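Local coordinates for leucine aminopeptidase A1, chloroplastic (Solanum lycopersicum, PDB 5D8N), which removes N-terminal amino acids, preferably leucine, from peptides as a metal-dependent homohexameric aminopeptidase of chloroplasts and also acts as a protein-folding chaperone, at residues I32-T37 against P197-K202; N157-I162 against L188-L193; Q126-A131 against T164-G169. The protein carries 1 engineered substitution. One frame throughout, in Å; residues are numbered along the deposited sequence.

Interaction 1: I32-T37 against P197-K202; sequences IGAKDT and PEIERK. With MG (magnesium ion), chain G.
Ala34 and Glu200 bring strand 32-35 and helix 197-202 together at an axis-to-axis distance of 8.4 Å, the two running nearly antiparallel at 152°. The strand is the outermost one, within this chain, of the mixed sheet of the N-terminal domain of this M17 peptidase, and the start of helix 197-221 packs against it. Gly33 and Lys35 give their backbone bonds to strand 187-191, so the N-H and C=O of Ala34 point to the other edge, where a side-chain oxygen of Glu200, and a water, meet them in place of a neighbouring strand's backbone. The Glu200 chain leaves the helix with CG beside the backbone N and then bends at chi2 (-62°), which carries CD round toward the strand. Its OE2 accepts the N-H of Ala34 at 2.9 Å in a nearly straight bond (169°), the donor approaching on the syn side but tilted from the carboxylate plane. A water bridges the same pair, donating to Glu200 OE2 and, at 2.8 Å, to Ala34 O. Two donors thus hold OE2. An alanine in place of Glu200 would probably leave the Ala34 N-H without its carboxylate acceptor and the bridging water without one of its two acceptors, opening a gap beside the edge strand. One residue earlier in the strand than Gly33, Ile32 O binds a magnesium ion at 2.4 Å, and five waters complete its six ligands. One of those waters also accepts the N-H of Ile32, at 3.0 Å. This ion is distant from the annotated metal centre of the catalytic domain. Beside the polar bond lies a small apolar patch: the methyl CB of Ala34 rests against two branches of Ile199, 3.8 Å from CG2 and 3.9 Å from CD1.

Interaction 2: N157-I162 against L188-L193; sequences NSASAI and LDILGL
Ser158 O accepts the backbone N-H of Ile162 at 2.8 Å, a helical bond between two residues that both touch segment 188-193; the contact across the segments is itself apolar. Ala159 sits at its middle, its CB touching Ile190 CG2 and Leu193 CD1 at 3.9 Å each. Ile190 holds CG2 anti to its backbone N, and its other branch runs on until CD1 comes 3.4 Å from the carbonyl O of Ala159, close packing for a methyl on a backbone oxygen. Helix 152-170 is the connection of a beta-alpha-beta crossover: it follows strand 139-144 and leads to strand 187-191, parallel to it and next to it in the sheet, and its residues 157-162 lie here against the second strand and the turn beyond. In that turn Gly192 takes a positive phi (84°), and Leu193 after it faces back to the helix. Leu193 and Ile162 meet tip to tip, their CD1 atoms 3.8 Å apart, while Leu193 CD1 also lies 3.8 Å from Ala159 CA. The hydroxyl of Ser158 turns elsewhere, bonding to Ser154 O one turn earlier in the same helix.

Interaction 3: Q126-A131 against T164-G169; sequences QAAAAA and TGVVLG
Gly165 and Gly169 let Gln126 and Ala129 come close enough for the axes of helices 126-131 and 164-169 to pass within 7.3 Å, crossing at -44°. The two glycines, one turn apart as in a GxxxG motif, present bare backbone to the other helix. A CB on Gly165 would lie only 2.9 Å from Gln126 N, a clash, and one on Gly169 would press on Ala129 CB and strike Gly165 O of its own helix. Ala129 sets its methyl into the shallow groove, with CB 3.6 Å from Gly169 C and 3.7 Å from Val166 O. At the exposed side of the crossing, Gln126 approaches Gly165 O with its backbone, making a CA-H...O contact of 3.5 Å between Gln126 CA and Gly165 O. Its side chain has CG beside the backbone N (chi1 -68°), which brings CG near the same oxygen, and extends beyond CG; two conformers were modelled, so the placing of the outer atoms is doubtful. Val166 keeps CG1 anti to the backbone N (chi1 172°), and it is the other branch, CG2, that meets Ala128 CB at 4.3 Å. A water donates to Gln126 O at 2.7 Å and weakly to Gly169 O, linking the two backbones. Beyond this crossing, Thr164, Val167 and Leu168 pack on helix 197-221, while Ala127, Ala128 and Ala131 rest on strands 104-112 and 46-52 of the sheet.

All three interactions build the sheet-and-helix framework of the N-terminal domain, away from the annotated active site. Interactions 1 and 2 are neighbours, with centres about 8 Å apart, and meet through the adjacent strands 31-35 and 187-191; strand 187-191 leads on in sequence to helix 197-221. Interaction 3 shares helix 152-170 with interaction 2, their centres about 12 Å apart, and lies about 18 Å from interaction 1, which it still touches through Val167 on Ile32. Along the chain, interactions 2 and 3 alternate their segments and both are nested within the loop that interaction 1 closes, so sequence-distant helices and strands are tied into one domain.

Interaction 1: I32-T37 against P197-K202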
ATOM      1  N   ILE A  32      23.823  45.098  19.501  1.00 28.61           N
ATOM      2  CA  ILE A  32      23.825  45.521  18.093  1.00 29.08           C
ATOM      3  C   ILE A  32      23.773  47.040  18.018  1.00 30.36           C
ATOM      4  O   ILE A  32      22.933  47.685  18.645  1.00 34.30           O
ATOM      5  CB  ILE A  32      22.601  44.967  17.335  1.00 26.06           C
ATOM      6  CG1 ILE A  32      22.558  43.463  17.483  1.00 30.43           C
ATOM      7  CG2 ILE A  32      22.661  45.381  15.874  1.00 24.89           C
ATOM      8  CD1 ILE A  32      21.410  42.819  16.752  1.00 30.04           C
ATOM      9  N   GLY A  33      24.648  47.610  17.207  1.00 33.39           N
ATOM     10  CA  GLY A  33      24.651  49.049  17.028  1.00 32.40           C
ATOM     11  C   GLY A  33      25.112  49.418  15.645  1.00 34.06           C
ATOM     12  O   GLY A  33      25.828  48.649  14.980  1.00 34.91           O
ATOM     13  N   ALA A  34      24.628  50.567  15.183  1.00 31.55           N
ATOM     14  CA  ALA A  34      25.075  51.125  13.917  1.00 32.75           C
ATOM     15  C   ALA A  34      26.161  52.162  14.201  1.00 38.67           C
ATOM     16  O   ALA A  34      26.023  52.913  15.167  1.00 36.46           O
ATOM     17  CB  ALA A  34      23.908  51.767  13.199  1.00 30.70           C
ATOM     18  N   LYS A  35      27.320  51.998  13.558  1.00 43.30           N
ATOM     19  CA  LYS A  35      28.518  52.813  13.822  1.00 43.23           C
ATOM     20  C   LYS A  35      28.937  53.540  12.557  1.00 40.22           C
ATOM     21  O   LYS A  35      28.705  53.045  11.455  1.00 38.36           O
ATOM     22  CB  LYS A  35      29.724  51.985  14.287  1.00 42.68           C
ATOM     23  CG  LYS A  35      29.470  50.958  15.370  1.00 43.34           C
ATOM     24  CD  LYS A  35      29.156  51.615  16.699  1.00 51.40           C
ATOM     25  CE  LYS A  35      29.045  50.579  17.805  1.00 58.39           C
ATOM     26  NZ  LYS A  35      28.494  51.185  19.050  1.00 66.79           N
ATOM     27  N   ASP A  36      29.639  54.657  12.733  1.00 45.47           N
ATOM     28  CA  ASP A  36      30.142  55.449  11.601  1.00 54.97           C
ATOM     29  C   ASP A  36      31.607  55.128  11.296  1.00 51.55           C
ATOM     30  O   ASP A  36      32.207  55.728  10.410  1.00 49.71           O
ATOM     31  CB  ASP A  36      29.936  56.965  11.806  1.00 60.98           C
ATOM     32  CG  ASP A  36      30.614  57.505  13.060  1.00 65.38           C
ATOM     33  OD1 ASP A  36      31.489  56.828  13.649  1.00 52.93           O
ATOM     34  OD2 ASP A  36      30.272  58.648  13.446  1.00 76.68           O
ATOM     35  N   THR A  37      32.153  54.142  12.005  1.00 48.64           N
ATOM     36  CA  THR A  37      33.503  53.657  11.775  1.00 43.68           C
ATOM     37  C   THR A  37      33.704  53.263  10.320  1.00 40.19           C
ATOM     38  O   THR A  37      32.916  52.524   9.741  1.00 41.08           O
ATOM     39  CB  THR A  37      33.797  52.398  12.609  1.00 47.38           C
ATOM     40  OG1 THR A  37      33.425  52.606  13.971  1.00 45.52           O
ATOM     41  CG2 THR A  37      35.273  51.995  12.506  1.00 49.00           C
ATOM     42  N   PRO A 197      19.519  58.106  16.044  1.00 41.22           N
ATOM     43  CA  PRO A 197      18.299  57.607  16.665  1.00 42.50           C
ATOM     44  C   PRO A 197      17.409  56.747  15.762  1.00 36.78           C
ATOM     45  O   PRO A 197      16.788  55.803  16.244  1.00 33.66           O
ATOM     46  CB  PRO A 197      17.566  58.891  17.084  1.00 44.91           C
ATOM     47  CG  PRO A 197      18.668  59.875  17.338  1.00 50.06           C
ATOM     48  CD  PRO A 197      19.739  59.538  16.330  1.00 48.04           C
ATOM     49  N   GLU A 198      17.232  57.157  14.512  1.00 34.97           N
ATOM     50  CA  GLU A 198      16.280  56.496  13.625  1.00 33.66           C
ATOM     51  C   GLU A 198      16.732  55.060  13.312  1.00 32.85           C
ATOM     52  O   GLU A 198      15.913  54.141  13.307  1.00 30.30           O
ATOM     53  CB  GLU A 198      16.081  57.294  12.336  1.00 34.45           C
ATOM     54  CG  GLU A 198      14.846  56.885  11.548  1.00 43.63           C
ATOM     55  CD  GLU A 198      14.617  57.691  10.273  1.00 53.25           C
ATOM     56  OE1 GLU A 198      15.231  58.770  10.094  1.00 62.00           O
ATOM     57  OE2 GLU A 198      13.770  57.262   9.455  1.00 49.14           O
ATOM     58  N   ILE A 199      17.994  54.896  12.919  1.00 32.20           N
ATOM     59  CA  ILE A 199      18.500  53.581  12.534  1.00 32.25           C
ATOM     60  C   ILE A 199      18.555  52.673  13.754  1.00 31.27           C
ATOM     61  O   ILE A 199      18.110  51.533  13.683  1.00 32.07           O
ATOM     62  CB  ILE A 199      19.870  53.653  11.836  1.00 32.21           C
ATOM     63  CG1 ILE A 199      20.209  52.278  11.240  1.00 31.42           C
ATOM     64  CG2 ILE A 199      20.960  54.122  12.787  1.00 30.15           C
ATOM     65  CD1 ILE A 199      21.386  52.283  10.294  1.00 29.17           C
ATOM     66  N   GLU A 200      18.777  53.265  14.919  1.00 30.07           N
ATOM     67  CA  GLU A 200      18.708  52.520  16.164  1.00 29.63           C
ATOM     68  C   GLU A 200      17.300  52.070  16.557  1.00 31.17           C
ATOM     69  O   GLU A 200      17.138  50.942  17.051  1.00 28.62           O
ATOM     70  CB  GLU A 200      19.365  53.275  17.317  1.00 33.37           C
ATOM     71  CG  GLU A 200      20.869  53.463  17.150  1.00 39.59           C
ATOM     72  CD  GLU A 200      21.680  52.169  17.079  1.00 42.44           C
ATOM     73  OE1 GLU A 200      21.292  51.137  17.683  1.00 41.88           O
ATOM     74  OE2 GLU A 200      22.857  52.273  16.660  1.00 42.71           O
ATOM     75  N   ARG A 201      16.295  52.904  16.294  1.00 30.27           N
ATOM     76  CA  ARG A 201      14.898  52.512  16.489  1.00 33.73           C
ATOM     77  C   ARG A 201      14.536  51.322  15.597  1.00 29.76           C
ATOM     78  O   ARG A 201      13.776  50.434  15.995  1.00 29.35           O
ATOM     79  CB  ARG A 201      13.914  53.662  16.235  1.00 35.32           C
ATOM     80  CG  ARG A 201      13.846  54.664  17.387  1.00 42.98           C
ATOM     81  CD  ARG A 201      12.654  55.622  17.283  1.00 43.47           C
ATOM     82  NE  ARG A 201      12.714  56.492  16.104  1.00 45.78           N
ATOM     83  CZ  ARG A 201      13.380  57.647  16.055  1.00 47.46           C
ATOM     84  NH1 ARG A 201      14.101  58.052  17.097  1.00 43.86           N
ATOM     85  NH2 ARG A 201      13.395  58.346  14.930  1.00 46.58           N
ATOM     86  N   LYS A 202      15.009  51.350  14.362  1.00 26.14           N
ATOM     87  CA  LYS A 202      14.659  50.305  13.422  1.00 26.65           C
ATOM     88  C   LYS A 202      15.325  48.980  13.807  1.00 26.01           C
ATOM     89  O   LYS A 202      14.724  47.910  13.704  1.00 28.29           O
ATOM     90  CB  LYS A 202      15.082  50.720  12.019  1.00 30.29           C
ATOM     91  CG  LYS A 202      14.426  49.881  10.928  1.00 41.08           C
ATOM     92  CD  LYS A 202      12.973  50.253  10.669  1.00 47.56           C
ATOM     93  CE  LYS A 202      12.318  49.233   9.741  1.00 56.25           C
ATOM     94  NZ  LYS A 202      10.879  49.528   9.475  1.00 58.43           N
TER
HETATM   95 MG    MG G 604      21.470  47.681  20.528  1.00 47.63          MG
HETATM   96  O   HOH W   1      21.312  45.551  20.997  1.00 30.34           O
HETATM   97  O   HOH W   2      23.929  54.659  15.931  1.00 42.58           O
HETATM   98  O   HOH W   3      23.303  47.666  21.583  1.00 42.52           O
HETATM   99  O   HOH W   4      20.732  48.486  22.542  1.00 44.06           O
HETATM  100  O   HOH W   5      21.957  50.026  19.659  1.00 40.74           O
HETATM  101  O   HOH W   6      19.796  47.770  19.718  1.00 37.09           O

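Interaction 2: N157-I162 against L188-L193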
ATOM      1  N   ASN A 157      16.605  50.237   6.447  1.00 29.19           N
ATOM      2  CA  ASN A 157      15.868  48.987   6.309  1.00 31.84           C
ATOM      3  C   ASN A 157      16.806  47.816   6.041  1.00 27.56           C
ATOM      4  O   ASN A 157      16.606  46.742   6.584  1.00 27.88           O
ATOM      5  CB  ASN A 157      14.848  49.093   5.170  1.00 35.18           C
ATOM      6  CG  ASN A 157      13.681  50.013   5.499  1.00 40.73           C
ATOM      7  OD1 ASN A 157      13.406  50.321   6.660  1.00 40.71           O
ATOM      8  ND2 ASN A 157      12.933  50.390   4.468  1.00 46.54           N
ATOM      9  N   SER A 158      17.887  48.063   5.309  1.00 27.19           N
ATOM     10  CA  SER A 158      18.916  47.040   5.125  1.00 30.95           C
ATOM     11  C   SER A 158      19.623  46.709   6.445  1.00 28.03           C
ATOM     12  O   SER A 158      19.855  45.558   6.753  1.00 24.91           O
ATOM     13  CB  SER A 158      19.964  47.458   4.096  1.00 33.93           C
ATOM     14  OG  SER A 158      19.341  47.540   2.834  1.00 41.82           O
ATOM     15  N   ALA A 159      19.862  47.716   7.268  1.00 27.63           N
ATOM     16  CA  ALA A 159      20.550  47.500   8.520  1.00 28.56           C
ATOM     17  C   ALA A 159      19.697  46.626   9.413  1.00 25.70           C
ATOM     18  O   ALA A 159      20.214  45.727  10.069  1.00 22.96           O
ATOM     19  CB  ALA A 159      20.855  48.827   9.214  1.00 30.73           C
ATOM     20  N   SER A 160      18.398  46.910   9.494  1.00 26.01           N
ATOM     21  CA  SER A 160      17.537  46.157  10.394  1.00 25.10           C
ATOM     22  C   SER A 160      17.309  44.716   9.926  1.00 23.17           C
ATOM     23  O   SER A 160      17.230  43.788  10.738  1.00 23.34           O
ATOM     24  CB  SER A 160      16.207  46.854  10.629  1.00 27.19           C
ATOM     25  OG  SER A 160      15.442  46.848   9.452  1.00 32.84           O
ATOM     26  N   ALA A 161      17.322  44.520   8.618  1.00 22.25           N
ATOM     27  CA  ALA A 161      17.255  43.199   8.014  1.00 22.60           C
ATOM     28  C   ALA A 161      18.551  42.411   8.215  1.00 21.24           C
ATOM     29  O   ALA A 161      18.500  41.226   8.540  1.00 20.92           O
ATOM     30  CB  ALA A 161      16.947  43.303   6.523  1.00 24.91           C
ATOM     31  N   ILE A 162      19.697  43.081   8.147  1.00 19.93           N
ATOM     32  CA  ILE A 162      20.977  42.456   8.489  1.00 20.13           C
ATOM     33  C   ILE A 162      20.969  41.988   9.949  1.00 23.08           C
ATOM     34  O   ILE A 162      21.336  40.845  10.251  1.00 24.14           O
ATOM     35  CB  ILE A 162      22.145  43.413   8.253  1.00 20.36           C
ATOM     36  CG1 ILE A 162      22.424  43.575   6.755  1.00 21.50           C
ATOM     37  CG2 ILE A 162      23.411  42.947   8.964  1.00 20.87           C
ATOM     38  CD1 ILE A 162      23.275  44.794   6.409  1.00 21.66           C
ATOM     39  N   LEU A 188      27.435  42.939  17.366  1.00 24.94           N
ATOM     40  CA  LEU A 188      27.401  43.199  15.936  1.00 22.99           C
ATOM     41  C   LEU A 188      27.444  44.702  15.743  1.00 25.36           C
ATOM     42  O   LEU A 188      26.565  45.421  16.235  1.00 25.12           O
ATOM     43  CB  LEU A 188      26.109  42.640  15.340  1.00 21.78           C
ATOM     44  CG  LEU A 188      25.711  43.159  13.949  1.00 21.21           C
ATOM     45  CD1 LEU A 188      26.649  42.690  12.859  1.00 19.52           C
ATOM     46  CD2 LEU A 188      24.299  42.725  13.614  1.00 22.55           C
ATOM     47  N   ASP A 189      28.415  45.141  14.944  1.00 26.77           N
ATOM     48  CA  ASP A 189      28.503  46.519  14.467  1.00 28.08           C
ATOM     49  C   ASP A 189      28.070  46.547  13.011  1.00 28.07           C
ATOM     50  O   ASP A 189      28.609  45.840  12.174  1.00 30.66           O
ATOM     51  CB  ASP A 189      29.942  47.048  14.602  1.00 29.08           C
ATOM     52  CG  ASP A 189      30.392  47.160  16.052  1.00 33.11           C
ATOM     53  OD1 ASP A 189      29.526  47.397  16.924  1.00 35.18           O
ATOM     54  OD2 ASP A 189      31.602  47.025  16.337  1.00 35.35           O
ATOM     55  N   ILE A 190      27.023  47.302  12.729  1.00 28.44           N
ATOM     56  CA  ILE A 190      26.594  47.511  11.374  1.00 27.76           C
ATOM     57  C   ILE A 190      27.194  48.815  10.866  1.00 30.57           C
ATOM     58  O   ILE A 190      26.985  49.882  11.446  1.00 29.50           O
ATOM     59  CB  ILE A 190      25.059  47.533  11.312  1.00 27.43           C
ATOM     60  CG1 ILE A 190      24.511  46.190  11.818  1.00 29.53           C
ATOM     61  CG2 ILE A 190      24.590  47.781   9.883  1.00 25.76           C
ATOM     62  CD1 ILE A 190      23.007  46.178  11.969  1.00 31.40           C
ATOM     63  N   LEU A 191      27.879  48.724   9.736  1.00 32.53           N
ATOM     64  CA  LEU A 191      28.696  49.816   9.223  1.00 31.67           C
ATOM     65  C   LEU A 191      28.214  50.287   7.857  1.00 31.66           C
ATOM     66  O   LEU A 191      27.607  49.532   7.085  1.00 30.68           O
ATOM     67  CB  LEU A 191      30.158  49.383   9.090  1.00 32.79           C
ATOM     68  CG  LEU A 191      30.816  48.703  10.296  1.00 32.91           C
ATOM     69  CD1 LEU A 191      32.268  48.347   9.972  1.00 35.10           C
ATOM     70  CD2 LEU A 191      30.728  49.576  11.537  1.00 30.75           C
ATOM     71  N   GLY A 192      28.408  51.583   7.623  1.00 32.41           N
ATOM     72  CA  GLY A 192      28.196  52.180   6.308  1.00 31.76           C
ATOM     73  C   GLY A 192      26.755  52.568   6.019  1.00 34.04           C
ATOM     74  O   GLY A 192      26.439  52.878   4.872  1.00 33.59           O
ATOM     75  N   LEU A 193      25.844  52.292   6.954  1.00 30.83           N
ATOM     76  CA  LEU A 193      24.437  52.404   6.631  1.00 34.67           C
ATOM     77  C   LEU A 193      23.757  53.513   7.445  1.00 34.93           C
ATOM     78  O   LEU A 193      22.534  53.660   7.377  1.00 32.96           O
ATOM     79  CB  LEU A 193      23.712  51.065   6.832  1.00 33.78           C
ATOM     80  CG  LEU A 193      24.122  49.918   5.903  1.00 35.66           C
ATOM     81  CD1 LEU A 193      23.457  48.599   6.296  1.00 31.21           C
ATOM     82  CD2 LEU A 193      23.794  50.234   4.451  1.00 36.71           C
TER

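Interaction 3: Q126-A131 against T164-G169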
ATOM      1  N   GLN A 126      22.335  36.132   8.043  0.58 27.90           N
ATOM      2  CA  GLN A 126      22.448  34.711   8.319  0.58 26.57           C
ATOM      3  C   GLN A 126      23.854  34.226   7.972  0.58 23.90           C
ATOM      4  O   GLN A 126      24.430  33.425   8.702  0.58 21.19           O
ATOM      5  CB  GLN A 126      21.412  33.892   7.527  0.58 30.26           C
ATOM      6  CG  GLN A 126      19.966  34.117   7.953  0.58 36.47           C
ATOM      7  CD  GLN A 126      18.915  33.629   6.951  0.58 41.89           C
ATOM      8  OE1 GLN A 126      19.188  32.857   6.023  0.58 43.82           O
ATOM      9  NE2 GLN A 126      17.700  34.139   7.110  0.58 42.88           N
ATOM     10  N   ALA A 127      24.389  34.653   6.829  1.00 23.03           N
ATOM     11  CA  ALA A 127      25.718  34.178   6.408  1.00 23.73           C
ATOM     12  C   ALA A 127      26.775  34.698   7.382  1.00 24.22           C
ATOM     13  O   ALA A 127      27.756  34.018   7.654  1.00 25.08           O
ATOM     14  CB  ALA A 127      26.034  34.619   4.983  1.00 22.90           C
ATOM     15  N   ALA A 128      26.604  35.928   7.867  1.00 21.55           N
ATOM     16  CA  ALA A 128      27.538  36.492   8.831  1.00 22.10           C
ATOM     17  C   ALA A 128      27.486  35.740  10.154  1.00 22.18           C
ATOM     18  O   ALA A 128      28.530  35.430  10.727  1.00 23.71           O
ATOM     19  CB  ALA A 128      27.250  37.957   9.059  1.00 21.82           C
ATOM     20  N   ALA A 129      26.295  35.325  10.571  1.00 21.92           N
ATOM     21  CA  ALA A 129      26.151  34.528  11.790  1.00 22.34           C
ATOM     22  C   ALA A 129      26.798  33.154  11.665  1.00 22.22           C
ATOM     23  O   ALA A 129      27.418  32.650  12.601  1.00 21.44           O
ATOM     24  CB  ALA A 129      24.681  34.346  12.117  1.00 22.93           C
ATOM     25  N   ALA A 130      26.646  32.555  10.493  1.00 23.17           N
ATOM     26  CA  ALA A 130      27.227  31.244  10.239  1.00 25.59           C
ATOM     27  C   ALA A 130      28.754  31.327  10.252  1.00 26.39           C
ATOM     28  O   ALA A 130      29.415  30.427  10.748  1.00 25.29           O
ATOM     29  CB  ALA A 130      26.711  30.662   8.925  1.00 22.46           C
ATOM     30  N   ALA A 131      29.317  32.370   9.647  1.00 25.22           N
ATOM     31  CA  ALA A 131      30.763  32.498   9.591  1.00 23.64           C
ATOM     32  C   ALA A 131      31.268  32.816  11.015  1.00 25.91           C
ATOM     33  O   ALA A 131      32.320  32.350  11.424  1.00 28.50           O
ATOM     34  CB  ALA A 131      31.156  33.595   8.625  1.00 22.24           C
ATOM     35  N   THR A 164      18.385  41.294  11.836  1.00 22.40           N
ATOM     36  CA  THR A 164      17.458  40.165  11.922  1.00 21.33           C
ATOM     37  C   THR A 164      18.168  38.876  11.495  1.00 20.61           C
ATOM     38  O   THR A 164      18.133  37.856  12.202  1.00 19.78           O
ATOM     39  CB  THR A 164      16.232  40.424  11.024  1.00 20.66           C
ATOM     40  OG1 THR A 164      15.479  41.540  11.531  1.00 23.15           O
ATOM     41  CG2 THR A 164      15.374  39.222  10.932  1.00 19.67           C
ATOM     42  N   GLY A 165      18.888  38.933  10.386  1.00 19.02           N
ATOM     43  CA  GLY A 165      19.578  37.730   9.889  1.00 20.10           C
ATOM     44  C   GLY A 165      20.633  37.226  10.863  1.00 19.02           C
ATOM     45  O   GLY A 165      20.799  36.029  11.067  1.00 18.15           O
ATOM     46  N   VAL A 166      21.358  38.153  11.476  1.00 21.22           N
ATOM     47  CA  VAL A 166      22.396  37.763  12.441  1.00 24.72           C
ATOM     48  C   VAL A 166      21.753  37.130  13.695  1.00 23.68           C
ATOM     49  O   VAL A 166      22.257  36.146  14.194  1.00 21.51           O
ATOM     50  CB  VAL A 166      23.274  38.949  12.833  1.00 20.82           C
ATOM     51  CG1 VAL A 166      24.219  38.569  13.967  1.00 22.03           C
ATOM     52  CG2 VAL A 166      24.062  39.418  11.622  1.00 20.49           C
ATOM     53  N   VAL A 167      20.693  37.754  14.219  1.00 21.52           N
ATOM     54  CA  VAL A 167      20.081  37.313  15.462  1.00 19.75           C
ATOM     55  C   VAL A 167      19.439  35.945  15.253  1.00 20.81           C
ATOM     56  O   VAL A 167      19.719  35.004  15.978  1.00 20.14           O
ATOM     57  CB  VAL A 167      19.032  38.330  15.980  1.00 20.11           C
ATOM     58  CG1 VAL A 167      18.262  37.777  17.175  1.00 22.54           C
ATOM     59  CG2 VAL A 167      19.704  39.620  16.425  1.00 19.76           C
ATOM     60  N   LEU A 168      18.668  35.810  14.179  1.00 19.91           N
ATOM     61  CA  LEU A 168      17.983  34.560  13.937  1.00 20.67           C
ATOM     62  C   LEU A 168      18.974  33.490  13.499  1.00 21.47           C
ATOM     63  O   LEU A 168      18.842  32.350  13.881  1.00 22.36           O
ATOM     64  CB  LEU A 168      16.927  34.742  12.848  1.00 19.15           C
ATOM     65  CG  LEU A 168      15.803  35.683  13.224  1.00 19.50           C
ATOM     66  CD1 LEU A 168      14.782  35.705  12.069  1.00 21.27           C
ATOM     67  CD2 LEU A 168      15.171  35.201  14.509  1.00 20.66           C
ATOM     68  N   GLY A 169      20.027  33.881  12.784  1.00 22.22           N
ATOM     69  CA  GLY A 169      21.027  32.940  12.328  1.00 22.77           C
ATOM     70  C   GLY A 169      21.897  32.425  13.452  1.00 25.81           C
ATOM     71  O   GLY A 169      22.406  31.312  13.345  1.00 23.50           O
TER
HETATM   72  O   HOH W   7      23.087  31.407   9.952  1.00 40.79           O